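Local coordinates for protein type II restriction enzyme AgeI (Thalassobius gelatinovorus, PDB 5DWA) that recognises the double-stranded DNA sequence 5'-ACCGGT-3' and cleaves it after the first A, as a restriction endonuclease of the PD-(D/E)XK class that dimerises to cut, at residues A99-R103 against G261-Q265; I165-L171 against V193-V199; V210-L215 against N241-S245; A236-L242 against H256-F262. All blocks are in the same frame, centred on the assembly; numbering follows the deposited sequence.

Contact 1 of 4, residues A99-R103 against G261-Q265; sequences ALVER and GFSGQ
In the PD-(D/E)XK nuclease fold of AgeI, R103 joins helix 84-109 to the loop after edge strand 257-259 by donating to the loop's main-chain carbonyls. Residues A99-R103 are regular alpha helix, with R103 N bonded to A99 O at 2.9 Å; residues G261-Q265 form an irregular loop leading towards helix 268-277. The backbones come closest at R103 and S263, whose CA atoms lie 7.3 Å apart. With chi1 and chi3 both t and chi2 at -100°, between wells, the R103 side chain donates from NE to F262 O at a short 2.5 Å, while NH1 and NH2 both donate to Q265 O, each at 2.9 Å. One carbonyl thus takes two protons in a fork, near the guanidinium plane, and D267 adds a long, weak ion pair. At the G264 phi/psi of 140/-165 a CB would jam against S263 O and lie 3.5 Å from R103 NH2, so the missing side chain suits backbone and guanidinium alike. The F262 ring, chi1 t, packs on the helix: R103 CG sits over its face, 4.2 Å from the centroid in a CH-pi contact, and L100 CD2 lies 4.0 Å from F262 CE1 at the ring edge. S263 OG is satisfied by T55 O of helix 43-57. Finally, a water accepts from R103 NH2 at 2.9 Å and donates to G261 O at 2.9 Å.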
# COMPACT_ATOMS: atom_id res chain seq x y z
N ALA A 99 -16.53 13.06 1.73
CA ALA A 99 -17.05 13.83 0.60
C ALA A 99 -18.10 13.04 -0.19
O ALA A 99 -19.11 13.62 -0.60
CB ALA A 99 -15.91 14.26 -0.31
N LEU A 100 -17.88 11.75 -0.41
CA LEU A 100 -18.86 10.92 -1.12
C LEU A 100 -20.21 10.91 -0.40
O LEU A 100 -21.26 11.07 -1.02
CB LEU A 100 -18.35 9.49 -1.29
CG LEU A 100 -17.31 9.28 -2.37
CD1 LEU A 100 -16.74 7.87 -2.24
CD2 LEU A 100 -17.91 9.50 -3.75
N VAL A 101 -20.16 10.72 0.92
CA VAL A 101 -21.38 10.66 1.73
C VAL A 101 -22.09 12.01 1.74
O VAL A 101 -23.31 12.08 1.54
CB VAL A 101 -21.06 10.23 3.17
CG1 VAL A 101 -22.29 10.37 4.07
CG2 VAL A 101 -20.53 8.81 3.20
N GLU A 102 -21.32 13.08 1.93
CA GLU A 102 -21.88 14.43 1.97
C GLU A 102 -22.55 14.81 0.65
O GLU A 102 -23.64 15.40 0.64
CB GLU A 102 -20.78 15.45 2.31
CG GLU A 102 -21.25 16.90 2.42
CD GLU A 102 -22.03 17.16 3.69
OE1 GLU A 102 -21.63 16.66 4.76
OE2 GLU A 102 -23.06 17.86 3.61
N ARG A 103 -21.90 14.47 -0.46
CA ARG A 103 -22.40 14.87 -1.77
C ARG A 103 -23.60 14.06 -2.21
O ARG A 103 -24.56 14.60 -2.76
CB ARG A 103 -21.29 14.77 -2.83
CG ARG A 103 -21.71 15.21 -4.23
CD ARG A 103 -22.04 14.01 -5.11
NE ARG A 103 -22.39 14.37 -6.48
CZ ARG A 103 -23.63 14.50 -6.93
NH1 ARG A 103 -24.66 14.31 -6.12
NH2 ARG A 103 -23.85 14.82 -8.20
N GLY A 261 -18.26 14.73 -13.50
CA GLY A 261 -17.93 15.74 -12.52
C GLY A 261 -18.47 15.30 -11.17
O GLY A 261 -19.17 14.29 -11.07
N PHE A 262 -18.16 16.05 -10.12
CA PHE A 262 -18.51 15.63 -8.78
C PHE A 262 -19.73 16.36 -8.24
O PHE A 262 -20.66 15.74 -7.73
CB PHE A 262 -17.32 15.82 -7.84
CG PHE A 262 -17.51 15.20 -6.48
CD1 PHE A 262 -17.41 13.83 -6.31
CD2 PHE A 262 -17.77 16.00 -5.38
CE1 PHE A 262 -17.57 13.26 -5.06
CE2 PHE A 262 -17.93 15.43 -4.12
CZ PHE A 262 -17.84 14.06 -3.97
N SER A 263 -19.73 17.68 -8.36
CA SER A 263 -20.86 18.48 -7.90
C SER A 263 -22.07 18.30 -8.81
O SER A 263 -21.93 17.97 -9.99
CB SER A 263 -20.47 19.95 -7.83
OG SER A 263 -20.24 20.46 -9.13
N GLY A 264 -23.26 18.52 -8.25
CA GLY A 264 -24.49 18.38 -9.00
C GLY A 264 -25.59 17.73 -8.18
O GLY A 264 -25.49 17.63 -6.95
N GLN A 265 -26.65 17.30 -8.86
CA GLN A 265 -27.73 16.53 -8.23
C GLN A 265 -27.63 15.07 -8.65
O GLN A 265 -26.75 14.34 -8.20
CB GLN A 265 -29.09 17.11 -8.60
CG GLN A 265 -29.42 18.42 -7.91
CD GLN A 265 -29.59 18.25 -6.41
OE1 GLN A 265 -30.52 17.59 -5.96
NE2 GLN A 265 -28.69 18.84 -5.64
O HOH W 1 -21.96 14.40 -10.34

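Contact 2 of 4, residues I165-L171 against V193-V199; sequences IHAKVSL and VLSTLDV. With nucleotides of chain C.
Two parallel strands, I165-K168 and V193-T196, run 4.6 Å apart at 21°, in register from I165 with V193 to K168 with T196. The ladder is H166 N to V193 O (2.7 Å), S195 N to H166 O (2.9 Å), K168 N to S195 O (3.0 Å) and L197 N to K168 O (3.2 Å); beyond the strands V199 N donates to V169 O (3.0 Å). T196, chi1 t, donates from OG1 to K168 O at 2.7 Å, and its OG1 accepts from D198 N in an ST turn. V169 CG1 meets V199 CG2 at 3.6 Å. H166 and K168, on one face, both reach D178. S170 OG donates to OP2 of DG7 of chain C at 2.6 Å, so the loop just past the strand contacts the DNA backbone. D142, bonded to A167 N, and K168 are probably the Asp and Lys of the PD-(D/E)XK motif. The pair belongs to a beta-alpha-beta crossover through helix 178-187; strand 236-239 flanks V193-T196, and helices 63-78 and 84-109 pack on V169 and L197.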
# COMPACT_ATOMS: atom_id res chain seq x y z
N ILE A 165 -18.98 0.56 -1.22
CA ILE A 165 -18.09 1.32 -2.09
C ILE A 165 -16.63 1.16 -1.66
O ILE A 165 -16.32 1.30 -0.47
CB ILE A 165 -18.45 2.82 -2.08
CG1 ILE A 165 -19.92 3.02 -2.47
CG2 ILE A 165 -17.54 3.60 -3.02
CD1 ILE A 165 -20.36 4.47 -2.44
N HIS A 166 -15.76 0.83 -2.61
CA HIS A 166 -14.32 0.90 -2.45
C HIS A 166 -13.92 2.27 -2.93
O HIS A 166 -13.96 2.54 -4.13
CB HIS A 166 -13.66 -0.21 -3.26
CG HIS A 166 -14.22 -1.55 -2.94
ND1 HIS A 166 -13.68 -2.37 -1.99
CD2 HIS A 166 -15.33 -2.19 -3.41
CE1 HIS A 166 -14.40 -3.47 -1.89
NE2 HIS A 166 -15.42 -3.38 -2.73
N ALA A 167 -13.57 3.15 -1.99
CA ALA A 167 -13.29 4.54 -2.30
C ALA A 167 -11.79 4.74 -2.30
O ALA A 167 -11.11 4.42 -1.33
CB ALA A 167 -13.95 5.46 -1.28
N LYS A 168 -11.26 5.23 -3.42
CA LYS A 168 -9.82 5.44 -3.52
C LYS A 168 -9.55 6.75 -4.22
O LYS A 168 -10.03 6.97 -5.32
CB LYS A 168 -9.12 4.31 -4.29
CG LYS A 168 -9.60 2.91 -3.95
CD LYS A 168 -8.60 1.88 -4.42
CE LYS A 168 -7.43 1.77 -3.46
NZ LYS A 168 -7.82 1.16 -2.16
N VAL A 169 -8.79 7.62 -3.59
CA VAL A 169 -8.34 8.82 -4.29
C VAL A 169 -7.51 8.42 -5.51
O VAL A 169 -7.72 8.94 -6.60
CB VAL A 169 -7.51 9.72 -3.38
CG1 VAL A 169 -6.78 10.79 -4.20
CG2 VAL A 169 -8.40 10.34 -2.30
N SER A 170 -6.61 7.47 -5.30
CA SER A 170 -5.69 7.04 -6.35
C SER A 170 -5.62 5.53 -6.32
O SER A 170 -5.76 4.92 -5.27
CB SER A 170 -4.30 7.65 -6.15
OG SER A 170 -3.83 7.44 -4.83
N LEU A 171 -5.37 4.93 -7.48
CA LEU A 171 -5.45 3.47 -7.60
C LEU A 171 -4.12 2.79 -7.33
O LEU A 171 -4.07 1.83 -6.56
CB LEU A 171 -5.98 3.10 -8.99
CG LEU A 171 -7.38 3.61 -9.31
CD1 LEU A 171 -7.83 3.12 -10.68
CD2 LEU A 171 -8.39 3.18 -8.22
N VAL A 193 -18.90 -1.27 -5.62
CA VAL A 193 -18.58 -0.18 -6.53
C VAL A 193 -17.18 0.35 -6.24
O VAL A 193 -16.81 0.51 -5.08
CB VAL A 193 -19.62 0.94 -6.41
CG1 VAL A 193 -19.28 2.11 -7.31
CG2 VAL A 193 -21.02 0.40 -6.76
N LEU A 194 -16.40 0.59 -7.29
CA LEU A 194 -15.15 1.32 -7.17
C LEU A 194 -15.40 2.78 -7.50
O LEU A 194 -15.74 3.12 -8.64
CB LEU A 194 -14.10 0.72 -8.13
CG LEU A 194 -12.72 1.38 -8.08
CD1 LEU A 194 -12.08 1.20 -6.71
CD2 LEU A 194 -11.82 0.80 -9.18
N SER A 195 -15.24 3.65 -6.50
CA SER A 195 -15.37 5.09 -6.70
C SER A 195 -14.00 5.69 -6.53
O SER A 195 -13.32 5.42 -5.54
CB SER A 195 -16.36 5.70 -5.71
OG SER A 195 -17.64 5.11 -5.88
N THR A 196 -13.56 6.50 -7.49
CA THR A 196 -12.21 6.98 -7.44
C THR A 196 -12.07 8.38 -8.01
O THR A 196 -12.84 8.77 -8.89
CB THR A 196 -11.26 6.00 -8.18
OG1 THR A 196 -9.90 6.41 -7.98
CG2 THR A 196 -11.60 5.90 -9.69
N LEU A 197 -11.11 9.12 -7.49
CA LEU A 197 -10.72 10.37 -8.11
C LEU A 197 -9.68 10.12 -9.20
O LEU A 197 -9.33 11.05 -9.95
CB LEU A 197 -10.17 11.35 -7.07
CG LEU A 197 -11.19 11.77 -6.02
CD1 LEU A 197 -10.55 12.74 -5.06
CD2 LEU A 197 -12.41 12.37 -6.69
N ASP A 198 -9.18 8.89 -9.28
CA ASP A 198 -8.18 8.47 -10.28
C ASP A 198 -7.07 9.51 -10.37
O ASP A 198 -6.74 9.99 -11.46
CB ASP A 198 -8.84 8.25 -11.65
CG ASP A 198 -7.91 7.56 -12.66
OD1 ASP A 198 -6.92 6.92 -12.24
OD2 ASP A 198 -8.18 7.65 -13.87
N VAL A 199 -6.52 9.87 -9.22
CA VAL A 199 -5.42 10.83 -9.18
C VAL A 199 -4.09 10.18 -9.54
O VAL A 199 -3.69 9.19 -8.91
CB VAL A 199 -5.28 11.48 -7.79
CG1 VAL A 199 -3.97 12.30 -7.70
CG2 VAL A 199 -6.48 12.36 -7.48
P DC C 6 -6.05 5.78 0.10
OP1 DC C 6 -7.17 6.45 -0.54
OP2 DC C 6 -5.66 4.40 -0.23
O5' DC C 6 -4.78 6.71 -0.17
C5' DC C 6 -4.82 8.06 0.20
C4' DC C 6 -3.46 8.67 -0.01
O4' DC C 6 -2.47 7.96 0.76
C3' DC C 6 -2.96 8.68 -1.45
O3' DC C 6 -2.32 9.91 -1.67
C2' DC C 6 -1.97 7.52 -1.49
C1' DC C 6 -1.41 7.52 -0.07
N1 DC C 6 -1.03 6.19 0.43
C2 DC C 6 0.27 5.96 0.91
O2 DC C 6 1.11 6.86 0.87
N3 DC C 6 0.57 4.73 1.40
C4 DC C 6 -0.36 3.78 1.44
N4 DC C 6 -0.01 2.58 1.92
C5 DC C 6 -1.69 4.01 0.99
C6 DC C 6 -1.98 5.21 0.50
P DG C 7 -2.33 10.61 -3.11
OP1 DG C 7 -2.87 11.97 -2.92
OP2 DG C 7 -2.90 9.72 -4.14
O5' DG C 7 -0.77 10.74 -3.45
C5' DG C 7 0.10 11.42 -2.58
C4' DG C 7 1.53 11.20 -3.04
O4' DG C 7 1.96 9.86 -2.70
C3' DG C 7 1.74 11.32 -4.54
O3' DG C 7 3.02 11.82 -4.78
C2' DG C 7 1.62 9.87 -5.02
C1' DG C 7 2.30 9.13 -3.88
N9 DG C 7 1.82 7.78 -3.67
C8 DG C 7 0.73 7.18 -4.24
N7 DG C 7 0.51 5.98 -3.78
C5 DG C 7 1.49 5.80 -2.82
C6 DG C 7 1.75 4.69 -1.98
O6 DG C 7 1.13 3.62 -1.90
N1 DG C 7 2.84 4.92 -1.15
C2 DG C 7 3.58 6.07 -1.13
N2 DG C 7 4.59 6.11 -0.26
N3 DG C 7 3.35 7.11 -1.92
C4 DG C 7 2.29 6.90 -2.73
O HOH W 2 -5.40 6.65 -9.99

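Contact 3 of 4, residues V210-L215 against N241-S245; sequences VNRGEL and NLRTS
The carbonyl of N211 is the focus of this loop-to-loop contact: N241 ND2 donates to N211 O at 3.0 Å with a nearly straight angle of 168°, and R243 NH1 adds a weak bond to the same N211 O at 2.9 Å. The R243 guanidinium is held by a salt bridge from NH2 to D65. Residues 210-215 lie between strand 191-196 and helix 223-230, residues 241-245 between strands 236-239 and 257-259. N241 is fixed by its own loop: N241-T244 is a type I beta turn closed by T244 N to N241 O (2.9 Å), and N241 OD1 accepts from R243 N at 2.9 Å, an Asx turn, while ND2 also bonds to D198 O. Across from it N211, phi/psi -85/81, is the centre of an inverse gamma turn with a weak R212 N to V210 O bond of 3.0 Å. A water donates to R212 O at 2.7 Å and to R243 O at 3.0 Å, joining the backbones where their CA atoms are 5.8 Å apart. Farther out, V210 CG1 lies over the R243 guanidinium face, 3.7 Å from NE, L215 CD1 meets T244 CG2 at 3.6 Å, and G213 N lies 3.8 Å from N241 ND2. Two irregular loops are therefore joined through one shared carbonyl, a water and one methyl contact, with the arginine charge balanced from helix 63-78.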
# COMPACT_ATOMS: atom_id res chain seq x y z
N VAL A 210 0.47 16.80 -15.52
CA VAL A 210 -0.90 16.65 -15.97
C VAL A 210 -1.49 15.38 -15.34
O VAL A 210 -0.92 14.30 -15.43
CB VAL A 210 -1.00 16.59 -17.51
CG1 VAL A 210 -2.44 16.47 -17.95
CG2 VAL A 210 -0.38 17.86 -18.10
N ASN A 211 -2.65 15.54 -14.71
CA ASN A 211 -3.26 14.49 -13.91
C ASN A 211 -4.09 13.53 -14.77
O ASN A 211 -5.32 13.64 -14.83
CB ASN A 211 -4.08 15.17 -12.82
CG ASN A 211 -4.86 14.20 -11.96
OD1 ASN A 211 -4.49 13.03 -11.81
ND2 ASN A 211 -5.93 14.69 -11.37
N ARG A 212 -3.41 12.60 -15.41
CA ARG A 212 -4.04 11.73 -16.40
C ARG A 212 -4.64 10.47 -15.78
O ARG A 212 -5.34 9.73 -16.45
CB ARG A 212 -3.03 11.34 -17.48
CG ARG A 212 -2.51 12.55 -18.24
CD ARG A 212 -1.65 12.14 -19.42
NE ARG A 212 -1.27 13.33 -20.18
CZ ARG A 212 -0.22 14.09 -19.90
NH1 ARG A 212 0.59 13.77 -18.90
NH2 ARG A 212 0.04 15.16 -20.64
N GLY A 213 -4.34 10.22 -14.51
CA GLY A 213 -4.85 9.01 -13.87
C GLY A 213 -4.14 7.74 -14.31
O GLY A 213 -3.13 7.79 -15.01
N GLU A 214 -4.69 6.59 -13.92
CA GLU A 214 -4.00 5.32 -14.08
C GLU A 214 -4.86 4.24 -14.74
O GLU A 214 -4.58 3.05 -14.59
CB GLU A 214 -3.52 4.82 -12.72
CG GLU A 214 -2.51 5.75 -12.08
CD GLU A 214 -2.09 5.33 -10.68
OE1 GLU A 214 -2.78 5.69 -9.71
OE2 GLU A 214 -1.04 4.67 -10.56
N LEU A 215 -5.88 4.65 -15.48
CA LEU A 215 -6.79 3.69 -16.09
C LEU A 215 -6.58 3.49 -17.59
O LEU A 215 -7.27 2.68 -18.20
CB LEU A 215 -8.24 4.09 -15.81
CG LEU A 215 -8.69 3.76 -14.38
CD1 LEU A 215 -9.97 4.49 -13.99
CD2 LEU A 215 -8.87 2.25 -14.25
N ASN A 241 -12.16 11.90 -12.30
CA ASN A 241 -11.14 12.55 -13.11
C ASN A 241 -11.70 12.70 -14.51
O ASN A 241 -11.90 11.70 -15.19
CB ASN A 241 -9.85 11.74 -13.12
CG ASN A 241 -8.69 12.47 -13.77
OD1 ASN A 241 -8.89 13.34 -14.62
ND2 ASN A 241 -7.47 12.14 -13.36
N LEU A 242 -11.95 13.93 -14.94
CA LEU A 242 -12.52 14.15 -16.27
C LEU A 242 -11.63 13.61 -17.40
O LEU A 242 -12.10 13.43 -18.53
CB LEU A 242 -12.80 15.63 -16.50
CG LEU A 242 -13.76 16.27 -15.50
CD1 LEU A 242 -14.04 17.74 -15.87
CD2 LEU A 242 -15.05 15.47 -15.41
N ARG A 243 -10.35 13.33 -17.11
CA ARG A 243 -9.44 12.75 -18.10
C ARG A 243 -9.50 11.23 -18.20
O ARG A 243 -8.96 10.65 -19.14
CB ARG A 243 -8.00 13.16 -17.80
CG ARG A 243 -7.76 14.64 -17.96
CD ARG A 243 -6.28 14.97 -17.94
NE ARG A 243 -6.11 16.39 -17.72
CZ ARG A 243 -6.23 16.97 -16.53
NH1 ARG A 243 -6.49 16.24 -15.45
NH2 ARG A 243 -6.09 18.28 -16.41
N THR A 244 -10.16 10.58 -17.25
CA THR A 244 -10.34 9.14 -17.31
C THR A 244 -11.14 8.80 -18.57
O THR A 244 -12.15 9.44 -18.85
CB THR A 244 -11.09 8.59 -16.07
OG1 THR A 244 -10.38 8.95 -14.88
CG2 THR A 244 -11.23 7.08 -16.16
N SER A 245 -10.67 7.81 -19.32
CA SER A 245 -11.42 7.35 -20.48
C SER A 245 -12.51 6.40 -20.04
O SER A 245 -12.24 5.41 -19.37
CB SER A 245 -10.50 6.67 -21.49
OG SER A 245 -9.55 7.58 -22.01
O HOH W 3 -6.02 9.90 -19.06

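Contact 4 of 4, residues A236-L242 against H256-F262; sequences ACFSYNL and HIYVSGF
At one edge of the mixed nuclease sheet, strand 236-239 pairs in parallel with the outermost strand, 257-259, their axes 4.6 Å apart and inclined at 25°. C237 pairs with I257, F238 with Y258 and S239 with V259. The backbone ladder is C237 N to H256 O (2.9 Å), Y258 N to C237 O (2.7 Å), S239 N to Y258 O (2.8 Å) and S260 N to S239 O (3.1 Å). C237 CB meets I257 CG1 at 3.9 Å on the face where helix 223-230 packs. On the other face F238 and Y258, both chi1 m, lie nearly parallel but slid apart, centroids 5.2 Å apart and planes at 24°, so the rings barely overlap. F262 instead points its edge at the Y240 face in a T-shaped pair, centroids 5.3 Å apart and planes at 86°; Y240 OH bonds to Y104. Among polar side chains, S239 OG accepts from N241 N, an ST turn, and also bonds to T244 OG1, while S260 OG donates to G261 O at 2.8 Å.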
# COMPACT_ATOMS: atom_id res chain seq x y z
N ALA A 236 -19.12 -1.86 -10.86
CA ALA A 236 -18.99 -0.69 -11.71
C ALA A 236 -17.91 0.20 -11.13
O ALA A 236 -17.58 0.08 -9.96
CB ALA A 236 -20.29 0.07 -11.81
N CYS A 237 -17.35 1.06 -11.96
CA CYS A 237 -16.35 2.02 -11.52
C CYS A 237 -16.78 3.42 -11.92
O CYS A 237 -17.20 3.65 -13.06
CB CYS A 237 -14.98 1.68 -12.11
SG CYS A 237 -13.68 2.92 -11.80
N PHE A 238 -16.70 4.33 -10.96
CA PHE A 238 -17.02 5.73 -11.21
C PHE A 238 -15.80 6.56 -10.92
O PHE A 238 -15.28 6.53 -9.81
CB PHE A 238 -18.21 6.17 -10.35
CG PHE A 238 -19.47 5.45 -10.70
CD1 PHE A 238 -19.74 4.20 -10.16
CD2 PHE A 238 -20.36 5.99 -11.61
CE1 PHE A 238 -20.90 3.52 -10.50
CE2 PHE A 238 -21.51 5.31 -11.96
CZ PHE A 238 -21.78 4.08 -11.40
N SER A 239 -15.32 7.27 -11.94
CA SER A 239 -14.16 8.13 -11.78
C SER A 239 -14.58 9.58 -11.87
O SER A 239 -15.45 9.94 -12.66
CB SER A 239 -13.11 7.83 -12.85
OG SER A 239 -12.07 8.80 -12.78
N TYR A 240 -13.94 10.41 -11.05
CA TYR A 240 -14.22 11.84 -11.06
C TYR A 240 -13.01 12.60 -11.57
O TYR A 240 -12.86 13.80 -11.31
CB TYR A 240 -14.65 12.30 -9.67
CG TYR A 240 -15.87 11.55 -9.21
CD1 TYR A 240 -15.75 10.45 -8.36
CD2 TYR A 240 -17.13 11.89 -9.67
CE1 TYR A 240 -16.88 9.73 -7.96
CE2 TYR A 240 -18.25 11.18 -9.28
CZ TYR A 240 -18.12 10.10 -8.42
OH TYR A 240 -19.23 9.39 -8.04
N ASN A 241 -12.16 11.90 -12.30
CA ASN A 241 -11.14 12.55 -13.11
C ASN A 241 -11.70 12.70 -14.51
O ASN A 241 -11.90 11.70 -15.19
CB ASN A 241 -9.85 11.74 -13.12
CG ASN A 241 -8.69 12.47 -13.77
OD1 ASN A 241 -8.89 13.34 -14.62
ND2 ASN A 241 -7.47 12.14 -13.36
N LEU A 242 -11.95 13.93 -14.94
CA LEU A 242 -12.52 14.15 -16.27
C LEU A 242 -11.63 13.61 -17.40
O LEU A 242 -12.10 13.43 -18.53
CB LEU A 242 -12.80 15.63 -16.50
CG LEU A 242 -13.76 16.27 -15.50
CD1 LEU A 242 -14.04 17.74 -15.87
CD2 LEU A 242 -15.05 15.47 -15.41
N HIS A 256 -18.35 -1.66 -16.29
CA HIS A 256 -17.96 -0.43 -16.95
C HIS A 256 -17.28 0.59 -16.04
O HIS A 256 -17.51 0.60 -14.84
CB HIS A 256 -19.18 0.21 -17.60
CG HIS A 256 -19.71 -0.55 -18.76
ND1 HIS A 256 -20.37 -1.75 -18.63
CD2 HIS A 256 -19.67 -0.29 -20.09
CE1 HIS A 256 -20.72 -2.20 -19.82
NE2 HIS A 256 -20.31 -1.32 -20.73
N ILE A 257 -16.44 1.41 -16.65
CA ILE A 257 -15.90 2.62 -16.04
C ILE A 257 -16.72 3.81 -16.53
O ILE A 257 -16.83 4.04 -17.74
CB ILE A 257 -14.41 2.82 -16.38
CG1 ILE A 257 -13.56 1.74 -15.72
CG2 ILE A 257 -13.94 4.20 -15.93
CD1 ILE A 257 -12.22 1.52 -16.41
N TYR A 258 -17.31 4.54 -15.59
CA TYR A 258 -18.06 5.77 -15.86
C TYR A 258 -17.28 6.98 -15.36
O TYR A 258 -16.53 6.89 -14.40
CB TYR A 258 -19.44 5.72 -15.20
CG TYR A 258 -20.29 4.56 -15.65
CD1 TYR A 258 -20.98 4.60 -16.86
CD2 TYR A 258 -20.38 3.40 -14.88
CE1 TYR A 258 -21.75 3.53 -17.28
CE2 TYR A 258 -21.15 2.33 -15.30
CZ TYR A 258 -21.82 2.40 -16.50
OH TYR A 258 -22.59 1.33 -16.91
N VAL A 259 -17.48 8.12 -16.02
CA VAL A 259 -16.70 9.32 -15.73
C VAL A 259 -17.63 10.52 -15.61
O VAL A 259 -18.50 10.72 -16.46
CB VAL A 259 -15.65 9.59 -16.83
CG1 VAL A 259 -14.82 10.83 -16.49
CG2 VAL A 259 -14.74 8.39 -17.02
N SER A 260 -17.47 11.31 -14.56
CA SER A 260 -18.31 12.49 -14.38
C SER A 260 -17.66 13.54 -13.51
O SER A 260 -16.64 13.29 -12.88
CB SER A 260 -19.66 12.11 -13.77
OG SER A 260 -19.56 11.89 -12.37
N GLY A 261 -18.26 14.73 -13.50
CA GLY A 261 -17.93 15.74 -12.52
C GLY A 261 -18.47 15.30 -11.17
O GLY A 261 -19.17 14.29 -11.07
N PHE A 262 -18.16 16.05 -10.12
CA PHE A 262 -18.51 15.63 -8.78
C PHE A 262 -19.73 16.36 -8.24
O PHE A 262 -20.66 15.74 -7.73
CB PHE A 262 -17.32 15.82 -7.84
CG PHE A 262 -17.51 15.20 -6.48
CD1 PHE A 262 -17.41 13.83 -6.31
CD2 PHE A 262 -17.77 16.00 -5.38
CE1 PHE A 262 -17.57 13.26 -5.06
CE2 PHE A 262 -17.93 15.43 -4.12
CZ PHE A 262 -17.84 14.06 -3.97
O HOH W 4 -18.33 9.19 -12.30

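Contacts 2 and 4 are successive strand pairs of the mixed sheet, running from its core to its edge, centres 9 Å apart and joined where strands 191-196 and 236-239 are neighbours. Contact 3 ties together the loops following these same strands, 12 Å from contact 2 and 10 Å from contact 4, sharing N241 and L242 with the latter. Contact 1, 12 Å from contact 4, shares G261 and F262 with it and brings helix 84-109 against the chain leaving the edge strand; L100 also packs on A167 of contact 2. Along the chain, contact 1 spans contacts 2 and 3, and contact 2 precedes both 3 and 4. D198 of contact 2 bonds to T244 and E214 of contact 3, connecting the DNA-contacting end of contact 2 to these loops.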